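Local coordinates for protein telomere length regulator taz1 (Schizosaccharomyces pombe, PDB 4ZMI) that regulates telomere length and function in fission yeast as a telomeric double-stranded DNA-binding protein, the chain here being its helical domain, at residues A[13-18]-A[95-100]; A[27-32]-A[105-110]; A[126-131]-A[140-145]; A[151-156]-A[201-206]. All coordinates share one frame; numbering follows the deposited sequence.

Contact 1 (A[13-18]-A[95-100]); sequences NDCQNI and EKPLKS
Cys15 sets its sulfur against the ring of Pro97, the closest approach being 3.6 Å from Cys15 SG to Pro97 CG. With SG anti to the backbone N (chi1 -160°), the thiol lies beside the carbonyl carbon and reaches toward the proline. Pro97 CB lies a little farther from the same sulfur, so Cys15 meets one corner of the pyrrolidine ring. The other neighbour of that ring is the carboxamide of Gln16. Bending at chi2 (86°) brings this amide alongside the proline, and the two side chains cross obliquely: Gln16 OE1 lies 3.9 Å from Pro97 CG, while Gln16 NE2 is 3.9 Å from Pro97 CB. Both ends of the amide thus make van der Waals contact with the ring carbons. The exposed Gln16 borders the contact, whereas Cys15 and Pro97 are buried. The backbones come near here, with Gln16 CA and Pro97 CA 5.8 Å apart, and helix 5-35 is kinked at Gln16 and Asn17, whose N atoms lack bonds to the preceding turn. Pro97 belongs to the first turn of helix 95-107, where a residue without an N-H costs no helical bond. Beside this joint, Ile18 packs on Phe61 and Leu65 of helix 52-68, and Leu98 turns to Phe78 and Ile81 of helix 78-83.

Contact 2 (A[27-32]-A[105-110]); sequences MMVSAI and TGLIDL
Val29 and Leu107 point their side chains at each other and meet tip to tip. The touching group on the leucine is a single methyl, CD1, which lies 3.6 Å from Val29 CG1 and 3.7 Å from Val29 CB. It therefore rests against the CB-CG1 arm of the valine and not between its two methyls. Val29 CG1 stands anti to the backbone N (chi1 170°), which carries this branch out toward helix 95-107. A second, looser neighbour of the same methyl is the hydroxyl oxygen of Ser30: Ser30 OG is 4.1 Å from Leu107 CD1, a van der Waals approach from a partly exposed serine. Val29 and Leu107 are both buried, so the meeting of their tips is shielded from solvent. Because the two side chains meet end-on, the backbones stay well apart, with Val29 CA and Leu107 CA 8.0 Å from each other. The packing between the two segments rests mainly on aliphatic carbons and buries a modest surface, with the Ser30 hydroxyl oxygen as their one polar side-chain atom at Leu107 CD1. More of the hydrophobic core closes round the pair. Val29 is also held by Phe46 and Leu50 of helix 43-50 and by Leu58 of helix 52-68, while Leu107 packs on Ile222 of helix 214-229, the helix whose Phe217, Val218 and Val221 receive Leu110.

Contact 3 (A[126-131]-A[140-145]); sequences DALLSA and DALVLF
Helices 118-130 and 137-154, consecutive in the chain, run in broadly opposite directions here and come nearest where Leu128 CA and Ala141 CA are 6.7 Å apart. Leu128 carries the contact with both of its methyls. CD2 reaches the small side chain of Ala141, with Leu128 CD2 3.6 Å from Ala141 CB, while Leu128 CD1 stands 4.0 Å from Leu142 CD2. That Leu142 methyl is equally close to Leu128 CD2, so it lies against the fork of the leucine, and the two leucine side chains cross at about a right angle. Leu128 CG is set anti to the carbonyl carbon (chi1 -71°), and with chi2 extended the branch reaches toward the facing helix. The pair forms an alpha-alpha hairpin of this all-helical domain, and the Leu128 carbonyl O is also bonded to Tyr138 OH just after the connection. Replacing Leu128 by an alanine is likely to leave Ala141 CB and the Leu142 methyl without their packing mate, opening a gap toward Leu196 of helix 192-203, which Leu128 and Leu142 both touch. Ala141 and Ala127 meanwhile share Phe224 of helix 214-229. On the far side of helix 118-130, near its end, Ser130 OG donates to the carbonyl O of Asp126 at 2.9 Å, from above the carbonyl plane; the same oxygen also accepts from Ser130 N.

Contact 4 (A[151-156]-A[201-206]); sequences RYFGTD and GNTSNS
Phe153 presents one ring face to Ser204, whose CB sits 4.0 Å from the ring centroid and only 14° off the ring normal, a clear CH-pi contact and the tight part of the interface. The opposite face is covered within its own helix, since Tyr152 CD2 lies 3.3 Å above that plane toward the rim. The ring is thus held between a neighbour from its own turn and Ser204 of segment 201-206. Thr203 makes the looser part, a longer, oblique approach with Phe153 CD1 4.3 Å from Thr203 CG2; its buried side chain continues onto Val149 and Ile150 of helix 137-154. Although its CB packs closely on the ring, Ser204 is itself exposed to solvent. Its hydroxyl lies between the backbone N and the carbonyl carbon (chi1 48°) and is hydrogen-bonded back to the carbonyl O of Ile200, leaving CB to face the ring. Phe153 and Thr203 lie near the C-terminal ends of helices 137-154 and 192-203, so the arrangement is a CH-pi contact between neighbouring helices of an all-alpha domain.

How the contacts relate
Contacts 1 and 2 join the same pair, helices 5-35 and 95-107, with their centres about 17 Å apart. Contacts 3 and 4 instead share helix 137-154, matched first with helix 118-130 and then with helix 192-203. Contacts 1, 2 and 3 are buried, whereas contact 4, partly buried, lies toward the surface, its centre about 36 Å from that of contact 1 and on the opposite side of the chain's centre. The chemistry follows the place: contacts 2 and 3, nearer that centre, are dominated by aliphatic methyls, contact 1 mixes a sulfur and an exposed amide round a proline, and contact 4 uses an aromatic face against a serine.

Contact 1 (A[13-18]-A[95-100])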
loop_
_atom_site.group_PDB
_atom_site.type_symbol
_atom_site.label_atom_id
_atom_site.label_comp_id
_atom_site.label_asym_id
_atom_site.label_seq_id
_atom_site.Cartn_x
_atom_site.Cartn_y
_atom_site.Cartn_z
ATOM N N ASN A 13 -20.754 -3.169 -7.067
ATOM C CA ASN A 13 -21.418 -2.882 -8.344
ATOM C C ASN A 13 -20.472 -2.377 -9.445
ATOM O O ASN A 13 -20.519 -2.853 -10.573
ATOM C CB ASN A 13 -22.576 -1.888 -8.150
ATOM C CG ASN A 13 -23.813 -2.530 -7.521
ATOM O OD1 ASN A 13 -23.848 -3.737 -7.276
ATOM N ND2 ASN A 13 -24.833 -1.716 -7.252
ATOM N N ASP A 14 -19.606 -1.424 -9.115
ATOM C CA ASP A 14 -18.744 -0.800 -10.117
ATOM C C ASP A 14 -17.365 -1.409 -10.154
ATOM O O ASP A 14 -16.429 -0.832 -10.718
ATOM C CB ASP A 14 -18.605 0.676 -9.815
ATOM C CG ASP A 14 -19.922 1.312 -9.494
ATOM O OD1 ASP A 14 -20.943 0.823 -10.019
ATOM O OD2 ASP A 14 -19.935 2.286 -8.716
ATOM N N CYS A 15 -17.245 -2.583 -9.560
ATOM C CA CYS A 15 -15.944 -3.166 -9.277
ATOM C C CYS A 15 -15.131 -3.407 -10.534
ATOM O O CYS A 15 -14.070 -2.804 -10.733
ATOM C CB CYS A 15 -16.125 -4.474 -8.516
ATOM S SG CYS A 15 -14.674 -4.988 -7.628
ATOM N N GLN A 16 -15.634 -4.285 -11.392
ATOM C CA GLN A 16 -14.868 -4.671 -12.565
ATOM C C GLN A 16 -14.575 -3.464 -13.454
ATOM O O GLN A 16 -13.499 -3.374 -14.042
ATOM C CB GLN A 16 -15.571 -5.777 -13.348
ATOM C CG GLN A 16 -14.613 -6.789 -13.969
ATOM C CD GLN A 16 -14.243 -7.915 -13.017
ATOM O OE1 GLN A 16 -15.056 -8.331 -12.187
ATOM N NE2 GLN A 16 -13.014 -8.416 -13.135
ATOM N N ASN A 17 -15.511 -2.521 -13.520
ATOM C CA ASN A 17 -15.328 -1.338 -14.358
ATOM C C ASN A 17 -14.248 -0.372 -13.875
ATOM O O ASN A 17 -13.410 0.069 -14.656
ATOM C CB ASN A 17 -16.641 -0.580 -14.554
ATOM C CG ASN A 17 -16.459 0.679 -15.389
ATOM O OD1 ASN A 17 -16.524 1.798 -14.871
ATOM N ND2 ASN A 17 -16.205 0.498 -16.685
ATOM N N ILE A 18 -14.285 -0.025 -12.593
ATOM C CA ILE A 18 -13.273 0.851 -12.027
ATOM C C ILE A 18 -11.925 0.157 -12.095
ATOM O O ILE A 18 -10.902 0.784 -12.393
ATOM C CB ILE A 18 -13.590 1.206 -10.571
ATOM C CG1 ILE A 18 -14.881 2.041 -10.483
ATOM C CG2 ILE A 18 -12.388 1.897 -9.907
ATOM C CD1 ILE A 18 -14.855 3.298 -11.341
ATOM N N GLU A 95 -11.997 -10.801 -5.766
ATOM C CA GLU A 95 -10.611 -10.593 -5.347
ATOM C C GLU A 95 -9.730 -10.068 -6.474
ATOM O O GLU A 95 -8.968 -9.127 -6.281
ATOM C CB GLU A 95 -10.009 -11.856 -4.740
ATOM C CG GLU A 95 -8.708 -11.593 -4.022
ATOM C CD GLU A 95 -8.003 -12.859 -3.596
ATOM O OE1 GLU A 95 -8.408 -13.464 -2.586
ATOM O OE2 GLU A 95 -7.034 -13.248 -4.273
ATOM N N LYS A 96 -9.862 -10.663 -7.655
ATOM C CA LYS A 96 -9.083 -10.258 -8.829
ATOM C C LYS A 96 -9.157 -8.751 -9.120
ATOM O O LYS A 96 -8.128 -8.096 -9.202
ATOM C CB LYS A 96 -9.449 -11.082 -10.085
ATOM C CG LYS A 96 -10.006 -12.500 -9.830
ATOM C CD LYS A 96 -11.525 -12.499 -9.533
ATOM C CE LYS A 96 -12.115 -13.911 -9.509
ATOM N NZ LYS A 96 -12.482 -14.420 -10.866
ATOM N N PRO A 97 -10.365 -8.183 -9.276
ATOM C CA PRO A 97 -10.349 -6.742 -9.559
ATOM C C PRO A 97 -9.973 -5.889 -8.350
ATOM O O PRO A 97 -9.549 -4.756 -8.546
ATOM C CB PRO A 97 -11.798 -6.454 -9.964
ATOM C CG PRO A 97 -12.575 -7.466 -9.240
ATOM C CD PRO A 97 -11.737 -8.712 -9.311
ATOM N N LEU A 98 -10.140 -6.401 -7.133
ATOM C CA LEU A 98 -9.729 -5.641 -5.958
ATOM C C LEU A 98 -8.216 -5.443 -5.996
ATOM O O LEU A 98 -7.728 -4.348 -5.751
ATOM C CB LEU A 98 -10.171 -6.320 -4.661
ATOM C CG LEU A 98 -11.659 -6.094 -4.304
ATOM C CD1 LEU A 98 -12.110 -7.020 -3.202
ATOM C CD2 LEU A 98 -11.947 -4.638 -3.911
ATOM N N LYS A 99 -7.486 -6.499 -6.334
ATOM C CA LYS A 99 -6.024 -6.424 -6.440
ATOM C C LYS A 99 -5.604 -5.361 -7.437
ATOM O O LYS A 99 -4.616 -4.668 -7.221
ATOM C CB LYS A 99 -5.442 -7.753 -6.874
ATOM C CG LYS A 99 -5.799 -8.903 -5.973
ATOM C CD LYS A 99 -4.774 -9.101 -4.879
ATOM C CE LYS A 99 -5.121 -10.352 -4.091
ATOM N NZ LYS A 99 -4.141 -10.630 -3.020
ATOM N N SER A 100 -6.362 -5.223 -8.520
ATOM C CA SER A 100 -6.061 -4.207 -9.517
ATOM C C SER A 100 -6.219 -2.802 -8.947
ATOM O O SER A 100 -5.337 -1.966 -9.117
ATOM C CB SER A 100 -6.935 -4.371 -10.764
ATOM O OG SER A 100 -6.631 -5.577 -11.448
#

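Contact 2 (A[27-32]-A[105-110])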
loop_
_atom_site.group_PDB
_atom_site.type_symbol
_atom_site.label_atom_id
_atom_site.label_comp_id
_atom_site.label_asym_id
_atom_site.label_seq_id
_atom_site.Cartn_x
_atom_site.Cartn_y
_atom_site.Cartn_z
ATOM N N MET A 27 -0.734 0.464 -16.540
ATOM C CA MET A 27 0.061 0.146 -17.734
ATOM C C MET A 27 0.712 1.387 -18.333
ATOM O O MET A 27 1.848 1.326 -18.806
ATOM C CB MET A 27 -0.788 -0.564 -18.792
ATOM C CG MET A 27 -1.296 -1.937 -18.373
ATOM S SD MET A 27 0.035 -3.068 -17.906
ATOM C CE MET A 27 -0.562 -3.679 -16.325
ATOM N N MET A 28 -0.007 2.506 -18.311
ATOM C CA MET A 28 0.555 3.781 -18.737
ATOM C C MET A 28 1.731 4.167 -17.863
ATOM O O MET A 28 2.849 4.301 -18.348
ATOM C CB MET A 28 -0.492 4.888 -18.683
ATOM C CG MET A 28 0.109 6.265 -18.449
ATOM S SD MET A 28 -1.087 7.589 -18.624
ATOM C CE MET A 28 -2.337 7.098 -17.441
ATOM N N VAL A 29 1.471 4.329 -16.567
ATOM C CA VAL A 29 2.495 4.764 -15.630
ATOM C C VAL A 29 3.688 3.823 -15.669
ATOM O O VAL A 29 4.828 4.270 -15.613
ATOM C CB VAL A 29 1.938 4.872 -14.187
ATOM C CG1 VAL A 29 3.059 5.084 -13.182
ATOM C CG2 VAL A 29 0.958 6.008 -14.098
ATOM N N SER A 30 3.427 2.522 -15.786
ATOM C CA SER A 30 4.502 1.526 -15.817
ATOM C C SER A 30 5.291 1.569 -17.117
ATOM O O SER A 30 6.500 1.333 -17.117
ATOM C CB SER A 30 3.962 0.110 -15.618
ATOM O OG SER A 30 3.691 -0.152 -14.258
ATOM N N ALA A 31 4.604 1.841 -18.224
ATOM C CA ALA A 31 5.275 1.942 -19.513
ATOM C C ALA A 31 6.167 3.167 -19.506
ATOM O O ALA A 31 7.325 3.095 -19.894
ATOM C CB ALA A 31 4.270 2.027 -20.637
ATOM N N ILE A 32 5.618 4.288 -19.047
ATOM C CA ILE A 32 6.376 5.528 -18.955
ATOM C C ILE A 32 7.576 5.373 -18.010
ATOM O O ILE A 32 8.646 5.927 -18.268
ATOM C CB ILE A 32 5.477 6.732 -18.562
ATOM C CG1 ILE A 32 4.456 7.020 -19.669
ATOM C CG2 ILE A 32 6.306 7.978 -18.296
ATOM C CD1 ILE A 32 3.720 8.346 -19.521
ATOM N N THR A 105 -3.635 2.228 -6.469
ATOM C CA THR A 105 -3.484 3.087 -5.305
ATOM C C THR A 105 -2.048 3.024 -4.784
ATOM O O THR A 105 -1.524 4.012 -4.285
ATOM C CB THR A 105 -4.510 2.768 -4.204
ATOM O OG1 THR A 105 -4.376 1.406 -3.781
ATOM C CG2 THR A 105 -5.921 2.987 -4.741
ATOM N N GLY A 106 -1.413 1.864 -4.917
ATOM C CA GLY A 106 -0.001 1.743 -4.610
ATOM C C GLY A 106 0.898 2.558 -5.543
ATOM O O GLY A 106 1.654 3.403 -5.070
ATOM N N LEU A 107 0.787 2.315 -6.855
ATOM C CA LEU A 107 1.649 2.927 -7.885
ATOM C C LEU A 107 1.703 4.448 -7.814
ATOM O O LEU A 107 2.774 5.022 -7.819
ATOM C CB LEU A 107 1.148 2.557 -9.275
ATOM C CG LEU A 107 1.960 1.796 -10.320
ATOM C CD1 LEU A 107 1.416 2.175 -11.717
ATOM C CD2 LEU A 107 3.455 2.028 -10.211
ATOM N N ILE A 108 0.548 5.102 -7.755
ATOM C CA ILE A 108 0.508 6.567 -7.780
ATOM C C ILE A 108 1.017 7.190 -6.486
ATOM O O ILE A 108 1.275 8.397 -6.434
ATOM C CB ILE A 108 -0.921 7.123 -8.019
ATOM C CG1 ILE A 108 -1.823 6.888 -6.809
ATOM C CG2 ILE A 108 -1.559 6.518 -9.252
ATOM C CD1 ILE A 108 -3.201 7.451 -6.995
ATOM N N ASP A 109 1.103 6.377 -5.433
ATOM C CA ASP A 109 1.616 6.825 -4.143
ATOM C C ASP A 109 3.129 7.018 -4.257
ATOM O O ASP A 109 3.740 7.672 -3.412
ATOM C CB ASP A 109 1.264 5.814 -3.033
ATOM C CG ASP A 109 1.506 6.359 -1.627
ATOM O OD1 ASP A 109 1.324 7.570 -1.409
ATOM O OD2 ASP A 109 1.871 5.565 -0.731
ATOM N N LEU A 110 3.717 6.478 -5.321
ATOM C CA LEU A 110 5.127 6.719 -5.640
ATOM C C LEU A 110 5.359 8.166 -6.019
ATOM O O LEU A 110 6.502 8.611 -6.121
ATOM C CB LEU A 110 5.563 5.847 -6.808
ATOM C CG LEU A 110 5.573 4.360 -6.494
ATOM C CD1 LEU A 110 5.661 3.558 -7.778
ATOM C CD2 LEU A 110 6.718 4.035 -5.524
#

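Contact 3 (A[126-131]-A[140-145])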
loop_
_atom_site.group_PDB
_atom_site.type_symbol
_atom_site.label_atom_id
_atom_site.label_comp_id
_atom_site.label_asym_id
_atom_site.label_seq_id
_atom_site.Cartn_x
_atom_site.Cartn_y
_atom_site.Cartn_z
ATOM N N ASP A 126 -0.868 -4.379 5.302
ATOM C CA ASP A 126 -2.026 -5.235 5.055
ATOM C C ASP A 126 -1.549 -6.615 4.638
ATOM O O ASP A 126 -2.014 -7.618 5.161
ATOM C CB ASP A 126 -2.928 -4.649 3.985
ATOM C CG ASP A 126 -4.188 -5.472 3.772
ATOM O OD1 ASP A 126 -4.881 -5.783 4.767
ATOM O OD2 ASP A 126 -4.476 -5.813 2.602
ATOM N N ALA A 127 -0.595 -6.657 3.716
ATOM C CA ALA A 127 0.029 -7.922 3.319
ATOM C C ALA A 127 0.617 -8.628 4.520
ATOM O O ALA A 127 0.406 -9.822 4.716
ATOM C CB ALA A 127 1.116 -7.686 2.266
ATOM N N LEU A 128 1.340 -7.888 5.347
ATOM C CA LEU A 128 1.935 -8.493 6.530
ATOM C C LEU A 128 0.899 -9.040 7.498
ATOM O O LEU A 128 1.168 -9.993 8.230
ATOM C CB LEU A 128 2.832 -7.492 7.252
ATOM C CG LEU A 128 4.153 -7.111 6.573
ATOM C CD1 LEU A 128 4.930 -6.138 7.453
ATOM C CD2 LEU A 128 4.993 -8.353 6.291
ATOM N N LEU A 129 -0.283 -8.427 7.521
ATOM C CA LEU A 129 -1.327 -8.829 8.462
ATOM C C LEU A 129 -2.112 -9.999 7.902
ATOM O O LEU A 129 -2.676 -10.782 8.641
ATOM C CB LEU A 129 -2.280 -7.669 8.749
ATOM C CG LEU A 129 -1.728 -6.581 9.663
ATOM C CD1 LEU A 129 -2.504 -5.293 9.458
ATOM C CD2 LEU A 129 -1.811 -7.012 11.100
ATOM N N SER A 130 -2.139 -10.101 6.581
ATOM C CA SER A 130 -2.965 -11.083 5.905
ATOM C C SER A 130 -2.347 -12.462 5.953
ATOM O O SER A 130 -3.035 -13.453 6.152
ATOM C CB SER A 130 -3.120 -10.690 4.449
ATOM O OG SER A 130 -3.940 -9.558 4.344
ATOM N N ALA A 131 -1.041 -12.525 5.741
ATOM C CA ALA A 131 -0.389 -13.809 5.587
ATOM C C ALA A 131 -0.415 -14.672 6.847
ATOM O O ALA A 131 0.195 -14.337 7.860
ATOM C CB ALA A 131 1.035 -13.622 5.108
ATOM N N ASP A 140 9.678 -10.331 1.143
ATOM C CA ASP A 140 9.628 -9.138 0.297
ATOM C C ASP A 140 8.863 -7.972 0.949
ATOM O O ASP A 140 9.211 -6.805 0.759
ATOM C CB ASP A 140 8.984 -9.483 -1.059
ATOM C CG ASP A 140 9.781 -10.536 -1.850
ATOM O OD1 ASP A 140 10.799 -11.057 -1.327
ATOM O OD2 ASP A 140 9.383 -10.856 -2.993
ATOM N N ALA A 141 7.809 -8.282 1.699
ATOM C CA ALA A 141 7.029 -7.234 2.347
ATOM C C ALA A 141 7.807 -6.627 3.516
ATOM O O ALA A 141 7.787 -5.415 3.720
ATOM C CB ALA A 141 5.679 -7.765 2.799
ATOM N N LEU A 142 8.506 -7.460 4.273
ATOM C CA LEU A 142 9.391 -6.933 5.308
ATOM C C LEU A 142 10.448 -6.008 4.722
ATOM O O LEU A 142 10.747 -4.949 5.280
ATOM C CB LEU A 142 10.046 -8.060 6.087
ATOM C CG LEU A 142 9.017 -8.720 7.005
ATOM C CD1 LEU A 142 9.589 -9.962 7.685
ATOM C CD2 LEU A 142 8.529 -7.718 8.031
ATOM N N VAL A 143 10.996 -6.381 3.576
ATOM C CA VAL A 143 12.096 -5.599 3.027
ATOM C C VAL A 143 11.574 -4.256 2.532
ATOM O O VAL A 143 12.123 -3.198 2.860
ATOM C CB VAL A 143 12.865 -6.381 1.942
ATOM C CG1 VAL A 143 13.917 -5.507 1.296
ATOM C CG2 VAL A 143 13.514 -7.618 2.570
ATOM N N LEU A 144 10.479 -4.297 1.787
ATOM C CA LEU A 144 9.846 -3.078 1.330
ATOM C C LEU A 144 9.423 -2.221 2.530
ATOM O O LEU A 144 9.485 -1.000 2.486
ATOM C CB LEU A 144 8.667 -3.428 0.446
ATOM C CG LEU A 144 8.127 -2.255 -0.363
ATOM C CD1 LEU A 144 9.167 -1.756 -1.331
ATOM C CD2 LEU A 144 6.853 -2.652 -1.107
ATOM N N PHE A 145 9.037 -2.865 3.622
ATOM C CA PHE A 145 8.643 -2.118 4.819
ATOM C C PHE A 145 9.818 -1.344 5.400
ATOM O O PHE A 145 9.677 -0.182 5.775
ATOM C CB PHE A 145 7.997 -3.013 5.887
ATOM C CG PHE A 145 7.471 -2.245 7.070
ATOM C CD1 PHE A 145 6.178 -1.728 7.064
ATOM C CD2 PHE A 145 8.271 -2.004 8.172
ATOM C CE1 PHE A 145 5.700 -1.009 8.144
ATOM C CE2 PHE A 145 7.802 -1.274 9.246
ATOM C CZ PHE A 145 6.517 -0.781 9.238
#

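Contact 4 (A[151-156]-A[201-206])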
loop_
_atom_site.group_PDB
_atom_site.type_symbol
_atom_site.label_atom_id
_atom_site.label_comp_id
_atom_site.label_asym_id
_atom_site.label_seq_id
_atom_site.Cartn_x
_atom_site.Cartn_y
_atom_site.Cartn_z
ATOM N N ARG A 151 12.764 5.853 3.970
ATOM C CA ARG A 151 12.249 6.973 3.194
ATOM C C ARG A 151 11.557 7.980 4.098
ATOM O O ARG A 151 11.792 9.181 3.982
ATOM C CB ARG A 151 11.337 6.490 2.048
ATOM C CG ARG A 151 12.138 5.739 0.955
ATOM C CD ARG A 151 11.321 5.413 -0.295
ATOM N NE ARG A 151 10.934 6.606 -1.038
ATOM C CZ ARG A 151 11.743 7.251 -1.877
ATOM N NH1 ARG A 151 12.998 6.825 -2.068
ATOM N NH2 ARG A 151 11.312 8.337 -2.514
ATOM N N TYR A 152 10.750 7.499 5.036
ATOM C CA TYR A 152 10.078 8.426 5.937
ATOM C C TYR A 152 11.078 9.195 6.789
ATOM O O TYR A 152 11.123 10.425 6.734
ATOM C CB TYR A 152 9.096 7.730 6.868
ATOM C CG TYR A 152 8.390 8.717 7.752
ATOM C CD1 TYR A 152 7.226 9.326 7.332
ATOM C CD2 TYR A 152 8.886 9.045 9.000
ATOM C CE1 TYR A 152 6.567 10.233 8.129
ATOM C CE2 TYR A 152 8.236 9.957 9.808
ATOM C CZ TYR A 152 7.076 10.551 9.361
ATOM O OH TYR A 152 6.398 11.463 10.139
ATOM N N PHE A 153 11.855 8.468 7.591
ATOM C CA PHE A 153 12.734 9.099 8.577
ATOM C C PHE A 153 14.000 9.645 7.987
ATOM O O PHE A 153 14.856 10.113 8.721
ATOM C CB PHE A 153 13.143 8.128 9.665
ATOM C CG PHE A 153 12.012 7.644 10.480
ATOM C CD1 PHE A 153 11.650 6.306 10.463
ATOM C CD2 PHE A 153 11.292 8.524 11.258
ATOM C CE1 PHE A 153 10.584 5.852 11.217
ATOM C CE2 PHE A 153 10.224 8.076 12.016
ATOM C CZ PHE A 153 9.869 6.736 11.993
ATOM N N GLY A 154 14.141 9.551 6.674
ATOM C CA GLY A 154 15.316 10.096 6.019
ATOM C C GLY A 154 15.020 11.492 5.500
ATOM O O GLY A 154 15.920 12.234 5.122
ATOM N N THR A 155 13.740 11.845 5.492
ATOM C CA THR A 155 13.299 13.132 4.995
ATOM C C THR A 155 13.056 14.038 6.193
ATOM O O THR A 155 12.140 13.796 6.984
ATOM C CB THR A 155 12.015 12.960 4.159
ATOM O OG1 THR A 155 12.283 12.070 3.063
ATOM C CG2 THR A 155 11.499 14.309 3.639
ATOM N N ASP A 156 13.878 15.077 6.335
ATOM C CA ASP A 156 13.946 15.798 7.603
ATOM C C ASP A 156 12.761 16.716 7.877
ATOM O O ASP A 156 12.597 17.207 8.990
ATOM C CB ASP A 156 15.264 16.561 7.740
ATOM C CG ASP A 156 16.117 16.471 6.491
ATOM O OD1 ASP A 156 15.614 16.858 5.412
ATOM O OD2 ASP A 156 17.279 16.004 6.590
ATOM N N GLY A 201 12.544 1.760 15.370
ATOM C CA GLY A 201 13.405 2.357 16.378
ATOM C C GLY A 201 14.847 2.530 15.927
ATOM O O GLY A 201 15.464 3.575 16.140
ATOM N N ASN A 202 15.384 1.504 15.280
ATOM C CA ASN A 202 16.778 1.527 14.859
ATOM C C ASN A 202 17.026 2.451 13.672
ATOM O O ASN A 202 18.035 3.146 13.616
ATOM C CB ASN A 202 17.261 0.107 14.553
ATOM C CG ASN A 202 17.160 -0.812 15.763
ATOM O OD1 ASN A 202 17.218 -0.352 16.907
ATOM N ND2 ASN A 202 17.003 -2.114 15.516
ATOM N N THR A 203 16.092 2.470 12.734
ATOM C CA THR A 203 16.226 3.301 11.544
ATOM C C THR A 203 16.224 4.811 11.850
ATOM O O THR A 203 16.922 5.589 11.191
ATOM C CB THR A 203 15.141 2.935 10.505
ATOM O OG1 THR A 203 15.439 1.652 9.938
ATOM C CG2 THR A 203 15.069 3.976 9.392
ATOM N N SER A 204 15.459 5.222 12.857
ATOM C CA SER A 204 15.427 6.629 13.255
ATOM C C SER A 204 16.528 6.974 14.262
ATOM O O SER A 204 16.702 8.134 14.641
ATOM C CB SER A 204 14.054 6.996 13.814
ATOM O OG SER A 204 13.630 6.045 14.765
ATOM N N ASN A 205 17.268 5.960 14.694
ATOM C CA ASN A 205 18.437 6.177 15.536
ATOM C C ASN A 205 19.724 6.205 14.720
ATOM O O ASN A 205 20.734 6.749 15.165
ATOM C CB ASN A 205 18.543 5.086 16.608
ATOM C CG ASN A 205 17.687 5.374 17.822
ATOM O OD1 ASN A 205 17.490 6.531 18.195
ATOM N ND2 ASN A 205 17.179 4.319 18.454
ATOM N N SER A 206 19.685 5.620 13.524
ATOM C CA SER A 206 20.909 5.368 12.761
ATOM C C SER A 206 21.346 6.545 11.892
ATOM O O SER A 206 20.564 7.040 11.077
ATOM C CB SER A 206 20.776 4.100 11.907
ATOM O OG SER A 206 20.167 4.379 10.661
#